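PDB 5UG1: acyltransferase from Streptococcus pneumoniae, which transfers acetyl groups to peptidoglycan as an O-acetyltransferase, probably through a catalytic triad in an atypical alpha/beta hydrolase fold. Local coordinates for residues D11-R16 and K158-T163; A20-T23 and Q29-A32; V36-A41 and K71-S76. All coordinates share one frame; numbering follows the deposited sequence.

Contact 1: residues D11-R16 and K158-T163; sequences DSVALR and KLYADT. With 03S (methanesulfonic acid), chain B.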
loop_
_atom_site.group_PDB
_atom_site.type_symbol
_atom_site.label_atom_id
_atom_site.label_comp_id
_atom_site.label_asym_id
_atom_site.label_seq_id
_atom_site.Cartn_x
_atom_site.Cartn_y
_atom_site.Cartn_z
ATOM N N ASP A 11 1.674 6.260 2.860
ATOM C CA ASP A 11 1.021 7.538 3.054
ATOM C C ASP A 11 0.422 7.719 4.457
ATOM O O ASP A 11 0.682 6.969 5.339
ATOM C CB ASP A 11 -0.000 7.798 1.943
ATOM C CG ASP A 11 -1.140 6.818 1.944
ATOM O OD1 ASP A 11 -1.271 6.054 2.853
ATOM O OD2 ASP A 11 -1.917 6.816 1.028
ATOM N N SER A 12 -0.376 8.747 4.625
ATOM C CA SER A 12 -0.994 9.032 5.893
ATOM C C SER A 12 -1.926 7.949 6.389
ATOM O O SER A 12 -2.089 7.810 7.542
ATOM C CB SER A 12 -1.754 10.333 5.826
ATOM O OG SER A 12 -2.923 10.170 5.117
ATOM N N VAL A 13 -2.538 7.207 5.486
ATOM C CA VAL A 13 -3.391 6.120 5.881
ATOM C C VAL A 13 -2.568 5.007 6.536
ATOM O O VAL A 13 -2.901 4.526 7.580
ATOM C CB VAL A 13 -4.264 5.618 4.724
ATOM C CG1 VAL A 13 -5.160 4.498 5.167
ATOM C CG2 VAL A 13 -5.106 6.740 4.198
ATOM N N ALA A 14 -1.485 4.638 5.878
ATOM C CA ALA A 14 -0.519 3.737 6.448
ATOM C C ALA A 14 0.061 4.290 7.758
ATOM O O ALA A 14 0.194 3.565 8.717
ATOM C CB ALA A 14 0.565 3.424 5.471
ATOM N N LEU A 15 0.346 5.584 7.790
ATOM C CA LEU A 15 0.909 6.169 8.999
ATOM C C LEU A 15 -0.076 6.068 10.157
ATOM O O LEU A 15 0.320 5.861 11.312
ATOM C CB LEU A 15 1.302 7.618 8.744
ATOM C CG LEU A 15 1.960 8.294 9.948
ATOM C CD1 LEU A 15 3.249 7.586 10.333
ATOM C CD2 LEU A 15 2.200 9.788 9.710
ATOM N N ARG A 16 -1.370 6.190 9.856
ATOM C CA ARG A 16 -2.392 6.038 10.883
ATOM C C ARG A 16 -2.399 4.625 11.459
ATOM O O ARG A 16 -2.716 4.434 12.637
ATOM C CB ARG A 16 -3.752 6.406 10.286
ATOM C CG ARG A 16 -4.878 6.638 11.290
ATOM C CD ARG A 16 -6.141 7.085 10.545
ATOM N NE ARG A 16 -7.312 7.248 11.402
ATOM C CZ ARG A 16 -7.537 8.317 12.157
ATOM N NH1 ARG A 16 -6.656 9.310 12.161
ATOM N NH2 ARG A 16 -8.638 8.399 12.899
ATOM N N LYS A 158 -6.095 -2.396 12.668
ATOM C CA LYS A 158 -5.831 -3.827 12.641
ATOM C C LYS A 158 -6.284 -4.452 11.326
ATOM O O LYS A 158 -5.608 -5.345 10.799
ATOM C CB LYS A 158 -6.515 -4.498 13.830
ATOM C CG LYS A 158 -6.123 -5.935 14.008
ATOM C CD LYS A 158 -6.768 -6.548 15.220
ATOM C CE LYS A 158 -6.061 -7.854 15.526
ATOM N NZ LYS A 158 -5.452 -8.420 14.276
ATOM N N LEU A 159 -7.426 -4.006 10.784
ATOM C CA LEU A 159 -7.856 -4.478 9.470
ATOM C C LEU A 159 -6.849 -4.096 8.401
ATOM O O LEU A 159 -6.546 -4.893 7.504
ATOM C CB LEU A 159 -9.224 -3.895 9.110
ATOM C CG LEU A 159 -10.469 -4.556 9.695
ATOM C CD1 LEU A 159 -11.651 -3.609 9.574
ATOM C CD2 LEU A 159 -10.744 -5.854 8.969
ATOM N N TYR A 160 -6.335 -2.869 8.474
ATOM C CA TYR A 160 -5.362 -2.409 7.498
ATOM C C TYR A 160 -4.075 -3.218 7.601
ATOM O O TYR A 160 -3.559 -3.708 6.591
ATOM C CB TYR A 160 -5.112 -0.917 7.697
ATOM C CG TYR A 160 -4.217 -0.254 6.670
ATOM C CD1 TYR A 160 -2.836 -0.279 6.807
ATOM C CD2 TYR A 160 -4.756 0.423 5.586
ATOM C CE1 TYR A 160 -2.006 0.335 5.888
ATOM C CE2 TYR A 160 -3.930 1.053 4.654
ATOM C CZ TYR A 160 -2.554 1.003 4.814
ATOM O OH TYR A 160 -1.720 1.617 3.902
ATOM N N ALA A 161 -3.564 -3.408 8.819
ATOM C CA ALA A 161 -2.332 -4.170 8.977
ATOM C C ALA A 161 -2.513 -5.623 8.544
ATOM O O ALA A 161 -1.634 -6.195 7.888
ATOM C CB ALA A 161 -1.850 -4.093 10.425
ATOM N N ASP A 162 -3.650 -6.236 8.893
ATOM C CA ASP A 162 -3.857 -7.645 8.556
ATOM C C ASP A 162 -3.986 -7.855 7.054
ATOM O O ASP A 162 -3.624 -8.924 6.547
ATOM C CB ASP A 162 -5.088 -8.194 9.263
ATOM C CG ASP A 162 -4.848 -8.441 10.751
ATOM O OD1 ASP A 162 -3.672 -8.594 11.158
ATOM O OD2 ASP A 162 -5.842 -8.481 11.512
ATOM N N THR A 163 -4.513 -6.864 6.334
ATOM C CA THR A 163 -4.593 -6.968 4.882
ATOM C C THR A 163 -3.204 -7.104 4.276
ATOM O O THR A 163 -2.970 -7.946 3.404
ATOM C CB THR A 163 -5.314 -5.745 4.315
ATOM O OG1 THR A 163 -6.602 -5.626 4.930
ATOM C CG2 THR A 163 -5.497 -5.886 2.810
HETATM S S10 03S B . -3.247 10.833 3.789
HETATM O O11 03S B . -4.589 10.312 3.444
HETATM O O12 03S B . -2.263 10.370 2.786
HETATM C C13 03S B . -3.284 12.495 3.803
HETATM O O HOH W 1 -2.526 3.477 2.260
#
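Three groups converge on Asp11 OD1: two backbone N-H groups of the helix it caps, and a water that links it to Tyr160 OH across the contact. The water donates to OD1 and lies 2.6 Å from Tyr160 OH. From the helix come Ala14 N, a weak bond of 3.3 Å to Asp11 OD1 but nearly straight at 171°, and Val13 N, weak and more bent. Asp11 is thus the N-cap of helix 12-16, where a short carboxylate can accept from the first-turn N-H groups, which have no helical carbonyl ahead of them. Its CG sits between the backbone N and the carbonyl carbon (chi1 64°), which folds the carboxylate back over the first turn.

Tyr160 makes the crossing. With CG anti to its backbone N (chi1 -174°), the ring reaches out from helix 150-171 and ends against Ala14, where the CB lies 3.3 Å from Tyr160 OH; the small methyl lets the phenol come so close. Val13 crosses the ring at about a right angle, its CG1 3.7 Å from Tyr160 CE2, while Val13 O lies over one face. The other branch of the same valine, CG2, turns to the bound sulfonyl group, 3.7 Å from its O11.

Ser12 carries that group: its OG is covalently bonded to S10 of the methylsulfonyl adduct, and Ser12 N donates to the sulfonyl O12 at 3.1 Å. The OG is also hydrogen-bonded to His145 NE2, consistent with a Ser-His-Asp catalytic triad completed by Asp142. Helix 12-16 begins just after strand 6-10, which places Ser12, the residue that carries the adduct, at the helix N-terminus. Tyr160 packs edge-to-face on Trp127 and touches Ala61 at the end of strand 57-61, so helix 150-171 meets helix 12-16 beside the central parallel sheet.

Contact 2: residues A20-T23 and Q29-A32; sequences ALQT and QINA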
loop_
_atom_site.group_PDB
_atom_site.type_symbol
_atom_site.label_atom_id
_atom_site.label_comp_id
_atom_site.label_asym_id
_atom_site.label_seq_id
_atom_site.Cartn_x
_atom_site.Cartn_y
_atom_site.Cartn_z
ATOM N N ALA A 20 -0.267 -0.706 14.501
ATOM C CA ALA A 20 -0.836 -2.007 14.157
ATOM C C ALA A 20 0.040 -2.721 13.136
ATOM O O ALA A 20 0.249 -3.934 13.227
ATOM C CB ALA A 20 -2.265 -1.842 13.633
ATOM N N LEU A 21 0.583 -1.974 12.175
ATOM C CA LEU A 21 1.492 -2.556 11.194
ATOM C C LEU A 21 2.700 -3.181 11.875
ATOM O O LEU A 21 3.055 -4.329 11.593
ATOM C CB LEU A 21 1.932 -1.483 10.194
ATOM C CG LEU A 21 0.911 -1.152 9.109
ATOM C CD1 LEU A 21 1.348 0.069 8.319
ATOM C CD2 LEU A 21 0.705 -2.358 8.194
ATOM N N GLN A 22 3.344 -2.424 12.774
ATOM C CA GLN A 22 4.529 -2.913 13.477
ATOM C C GLN A 22 4.200 -4.109 14.354
ATOM O O GLN A 22 5.015 -5.025 14.498
ATOM C CB GLN A 22 5.135 -1.804 14.336
ATOM C CG GLN A 22 6.604 -2.011 14.620
ATOM C CD GLN A 22 7.430 -1.897 13.364
ATOM O OE1 GLN A 22 7.695 -0.793 12.882
ATOM N NE2 GLN A 22 7.819 -3.041 12.804
ATOM N N THR A 23 3.014 -4.108 14.960
ATOM C CA THR A 23 2.596 -5.229 15.797
ATOM C C THR A 23 2.332 -6.470 14.956
ATOM O O THR A 23 2.732 -7.577 15.329
ATOM C CB THR A 23 1.357 -4.828 16.602
ATOM O OG1 THR A 23 1.725 -3.798 17.525
ATOM C CG2 THR A 23 0.786 -6.008 17.381
ATOM N N GLN A 29 10.104 -2.698 8.328
ATOM C CA GLN A 29 10.528 -1.307 8.318
ATOM C C GLN A 29 9.372 -0.489 7.764
ATOM O O GLN A 29 9.104 -0.524 6.558
ATOM C CB GLN A 29 11.784 -1.121 7.468
ATOM C CG GLN A 29 13.019 -1.813 8.012
ATOM C CD GLN A 29 14.212 -1.649 7.090
ATOM O OE1 GLN A 29 14.643 -2.594 6.433
ATOM N NE2 GLN A 29 14.750 -0.446 7.038
ATOM N N ILE A 30 8.675 0.226 8.639
ATOM C CA ILE A 30 7.504 1.000 8.253
ATOM C C ILE A 30 7.989 2.420 8.007
ATOM O O ILE A 30 8.405 3.113 8.942
ATOM C CB ILE A 30 6.401 0.948 9.323
ATOM C CG1 ILE A 30 6.126 -0.495 9.771
ATOM C CG2 ILE A 30 5.099 1.558 8.802
ATOM C CD1 ILE A 30 5.520 -1.373 8.697
ATOM N N ASN A 31 7.984 2.843 6.744
ATOM C CA ASN A 31 8.404 4.189 6.361
ATOM C C ASN A 31 7.178 4.867 5.749
ATOM O O ASN A 31 6.969 4.843 4.535
ATOM C CB ASN A 31 9.617 4.120 5.409
ATOM C CG ASN A 31 9.992 5.470 4.811
ATOM O OD1 ASN A 31 9.565 6.531 5.280
ATOM N ND2 ASN A 31 10.806 5.430 3.759
ATOM N N ALA A 32 6.347 5.464 6.602
ATOM C CA ALA A 32 5.102 6.085 6.166
ATOM C C ALA A 32 5.070 7.523 6.646
ATOM O O ALA A 32 5.509 7.817 7.761
ATOM C CB ALA A 32 3.869 5.325 6.691
HETATM O O HOH W 2 9.309 0.294 11.423
#
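Ile30 faces helix 18-24 with both branches. Its CD1 comes within 3.9 Å of Leu21 CB, and its CG2 lies 4.1 Å from Leu21 CD1, so two branched aliphatic side chains meet at a slant. Gln22, one residue on, runs alongside Ile30 in the opposite direction and puts its OE1 3.5 Å from Ile30 CG1. The glutamine chain bends at chi2 (67°), which turns the amide toward the strand.

Strand 29-32 is an outermost strand of the five-stranded parallel sheet, and helix 18-24 belongs to the beta-alpha-beta connection between strand 6-10 and this strand. At the edge of the contact a water links the strand backbone to the side chain: it accepts from Ile30 N, 2.9 Å away, while its bond to Gln22 OE1, at 2.4 Å, is doubtfully short. The other end of the amide, NE2, is hydrogen-bonded to Ala28 O, just before the strand, and this bond probably sets the turn of the amide. Backbone hydrogen bonds of Gln29 and Asn31 with strand 6-10 set the strand in place, while Leu21 also packs on Leu8 of that strand and on Ala161 and Ile164 of helix 150-171.

Contact 3: residues V36-A41 and K71-S76; sequences VTTKTA and KDDWDS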
loop_
_atom_site.group_PDB
_atom_site.type_symbol
_atom_site.label_atom_id
_atom_site.label_comp_id
_atom_site.label_asym_id
_atom_site.label_seq_id
_atom_site.Cartn_x
_atom_site.Cartn_y
_atom_site.Cartn_z
ATOM N N VAL A 36 2.915 11.502 1.458
ATOM C CA VAL A 36 3.512 10.641 0.443
ATOM C C VAL A 36 2.486 10.297 -0.636
ATOM O O VAL A 36 1.334 9.945 -0.353
ATOM C CB VAL A 36 4.108 9.392 1.107
ATOM C CG1 VAL A 36 4.482 8.322 0.072
ATOM C CG2 VAL A 36 5.328 9.810 1.931
ATOM N N THR A 37 2.897 10.441 -1.890
ATOM C CA THR A 37 2.129 10.008 -3.042
ATOM C C THR A 37 2.841 8.842 -3.721
ATOM O O THR A 37 3.981 8.503 -3.404
ATOM C CB THR A 37 1.939 11.160 -4.033
ATOM O OG1 THR A 37 3.185 11.452 -4.670
ATOM C CG2 THR A 37 1.456 12.404 -3.309
ATOM N N THR A 38 2.146 8.225 -4.675
ATOM C CA THR A 38 2.774 7.175 -5.463
ATOM C C THR A 38 4.006 7.707 -6.185
ATOM O O THR A 38 5.020 7.001 -6.310
ATOM C CB THR A 38 1.762 6.606 -6.447
ATOM O OG1 THR A 38 0.578 6.229 -5.719
ATOM C CG2 THR A 38 2.370 5.400 -7.199
ATOM N N LYS A 39 3.942 8.965 -6.632
ATOM C CA LYS A 39 5.084 9.617 -7.271
ATOM C C LYS A 39 6.302 9.651 -6.351
ATOM O O LYS A 39 7.392 9.217 -6.737
ATOM C CB LYS A 39 4.697 11.031 -7.692
ATOM C CG LYS A 39 5.736 11.774 -8.531
ATOM C CD LYS A 39 5.331 13.244 -8.669
ATOM C CE LYS A 39 6.387 14.070 -9.397
ATOM N NZ LYS A 39 7.738 13.928 -8.778
ATOM N N THR A 40 6.140 10.173 -5.129
ATOM C CA THR A 40 7.299 10.282 -4.247
ATOM C C THR A 40 7.713 8.919 -3.701
ATOM O O THR A 40 8.899 8.705 -3.424
ATOM C CB THR A 40 7.041 11.269 -3.094
ATOM O OG1 THR A 40 5.974 10.795 -2.272
ATOM C CG2 THR A 40 6.683 12.650 -3.619
ATOM N N ALA A 41 6.763 7.990 -3.556
ATOM C CA ALA A 41 7.105 6.627 -3.157
ATOM C C ALA A 41 8.013 5.957 -4.184
ATOM O O ALA A 41 8.916 5.187 -3.821
ATOM C CB ALA A 41 5.828 5.808 -2.964
ATOM N N LYS A 71 -2.503 6.111 -13.688
ATOM C CA LYS A 71 -2.032 5.237 -14.762
ATOM C C LYS A 71 -0.512 5.313 -14.893
ATOM O O LYS A 71 0.189 4.306 -14.728
ATOM C CB LYS A 71 -2.707 5.601 -16.083
ATOM C CG LYS A 71 -4.071 5.004 -16.309
ATOM C CD LYS A 71 -4.658 5.551 -17.627
ATOM C CE LYS A 71 -6.080 5.069 -17.890
ATOM N NZ LYS A 71 -6.710 5.847 -18.992
ATOM N N ASP A 72 0.019 6.513 -15.152
ATOM C CA ASP A 72 1.464 6.662 -15.299
ATOM C C ASP A 72 2.193 6.317 -14.004
ATOM O O ASP A 72 3.245 5.675 -14.035
ATOM C CB ASP A 72 1.819 8.078 -15.747
ATOM C CG ASP A 72 1.454 8.339 -17.203
ATOM O OD1 ASP A 72 1.080 7.381 -17.911
ATOM O OD2 ASP A 72 1.547 9.501 -17.645
ATOM N N ASP A 73 1.645 6.722 -12.857
ATOM C CA ASP A 73 2.347 6.493 -11.593
ATOM C C ASP A 73 2.496 5.003 -11.295
ATOM O O ASP A 73 3.575 4.551 -10.893
ATOM C CB ASP A 73 1.631 7.209 -10.439
ATOM C CG ASP A 73 2.114 8.660 -10.254
ATOM O OD1 ASP A 73 3.306 8.938 -10.511
ATOM O OD2 ASP A 73 1.308 9.530 -9.859
ATOM N N TRP A 74 1.433 4.219 -11.482
ATOM C CA TRP A 74 1.543 2.812 -11.130
ATOM C C TRP A 74 2.286 2.034 -12.195
ATOM O O TRP A 74 3.019 1.095 -11.865
ATOM C CB TRP A 74 0.159 2.212 -10.871
ATOM C CG TRP A 74 -0.407 2.696 -9.591
ATOM C CD1 TRP A 74 -1.488 3.511 -9.422
ATOM C CD2 TRP A 74 0.117 2.437 -8.277
ATOM N NE1 TRP A 74 -1.682 3.757 -8.078
ATOM C CE2 TRP A 74 -0.706 3.110 -7.361
ATOM C CE3 TRP A 74 1.200 1.694 -7.797
ATOM C CZ2 TRP A 74 -0.481 3.063 -5.990
ATOM C CZ3 TRP A 74 1.411 1.635 -6.443
ATOM C CH2 TRP A 74 0.583 2.320 -5.550
ATOM N N ASP A 75 2.115 2.406 -13.467
ATOM C CA ASP A 75 2.989 1.883 -14.512
ATOM C C ASP A 75 4.450 2.134 -14.163
ATOM O O ASP A 75 5.291 1.235 -14.263
ATOM C CB ASP A 75 2.670 2.534 -15.853
ATOM C CG ASP A 75 1.453 1.953 -16.514
ATOM O OD1 ASP A 75 0.918 0.932 -16.017
ATOM O OD2 ASP A 75 1.045 2.526 -17.545
ATOM N N SER A 76 4.762 3.356 -13.735
ATOM C CA SER A 76 6.152 3.734 -13.518
ATOM C C SER A 76 6.756 3.009 -12.320
ATOM O O SER A 76 7.882 2.504 -12.396
ATOM C CB SER A 76 6.267 5.241 -13.324
ATOM O OG SER A 76 7.621 5.587 -13.130
HETATM O O HOH W 3 1.337 10.473 -7.330
#
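A capping box opens helix 38-50, and the first turn of that helix packs against helix 70-80. Thr40 N donates to Thr37 OG1 at 3.3 Å, and Thr37 N donates in turn to Thr40 OG1 at 3.1 Å, so two threonine hydroxyls satisfy N-H groups at the start of the helix. Thr38 then makes the main contact. Its OG1 lies anti to the carbonyl carbon (chi1 -52°), which leaves CG2 anti to the backbone N and over one face of the indole of Trp74: the methyl lies 3.6 Å from the centroid of the six-membered ring, only 3° off the normal, a CH-pi contact. The same methyl rests 3.8 Å from Asp73 CB. Thr38 OG1 lies 3.3 Å from Trp74 CZ2 and is hydrogen-bonded to Thr62 OG1, so a threonine serves here with an apolar branch and a polar one.

At the outer side, a water bridges the helices, accepting from Lys39 N and donating to Asp73 OD2 at 2.7 Å. The negative aspartate near this helix N-terminus would suit the helix dipole. Lys39 NZ instead forms a salt bridge with Glu43. Trp74 also packs on Met112 and Leu115, placing helix 70-80 between helices 38-50 and 102-118.

Contacts 1 and 2 adjoin, their centres 8 Å apart on the same side of the chain's centre. Leu15 CD1 lies 3.4 Å from Ala32 O, and Ala161 CA packs 3.6 Å from Leu21 CD2, so helix 12-16 rests on strand 29-32 and helix 150-171 on helix 18-24. Contact 3 lies on the opposite side, about 19 Å from contact 1 between centres, yet Asp11 CB comes within 3.4 Å of Val36 O. Contact 1 holds the adduct on Ser12; the side chains of Leu21 and Thr38 are about 12 and 10 Å from the same group. Along the chain, contacts 2 and 3 both fall inside the loop closed by contact 1.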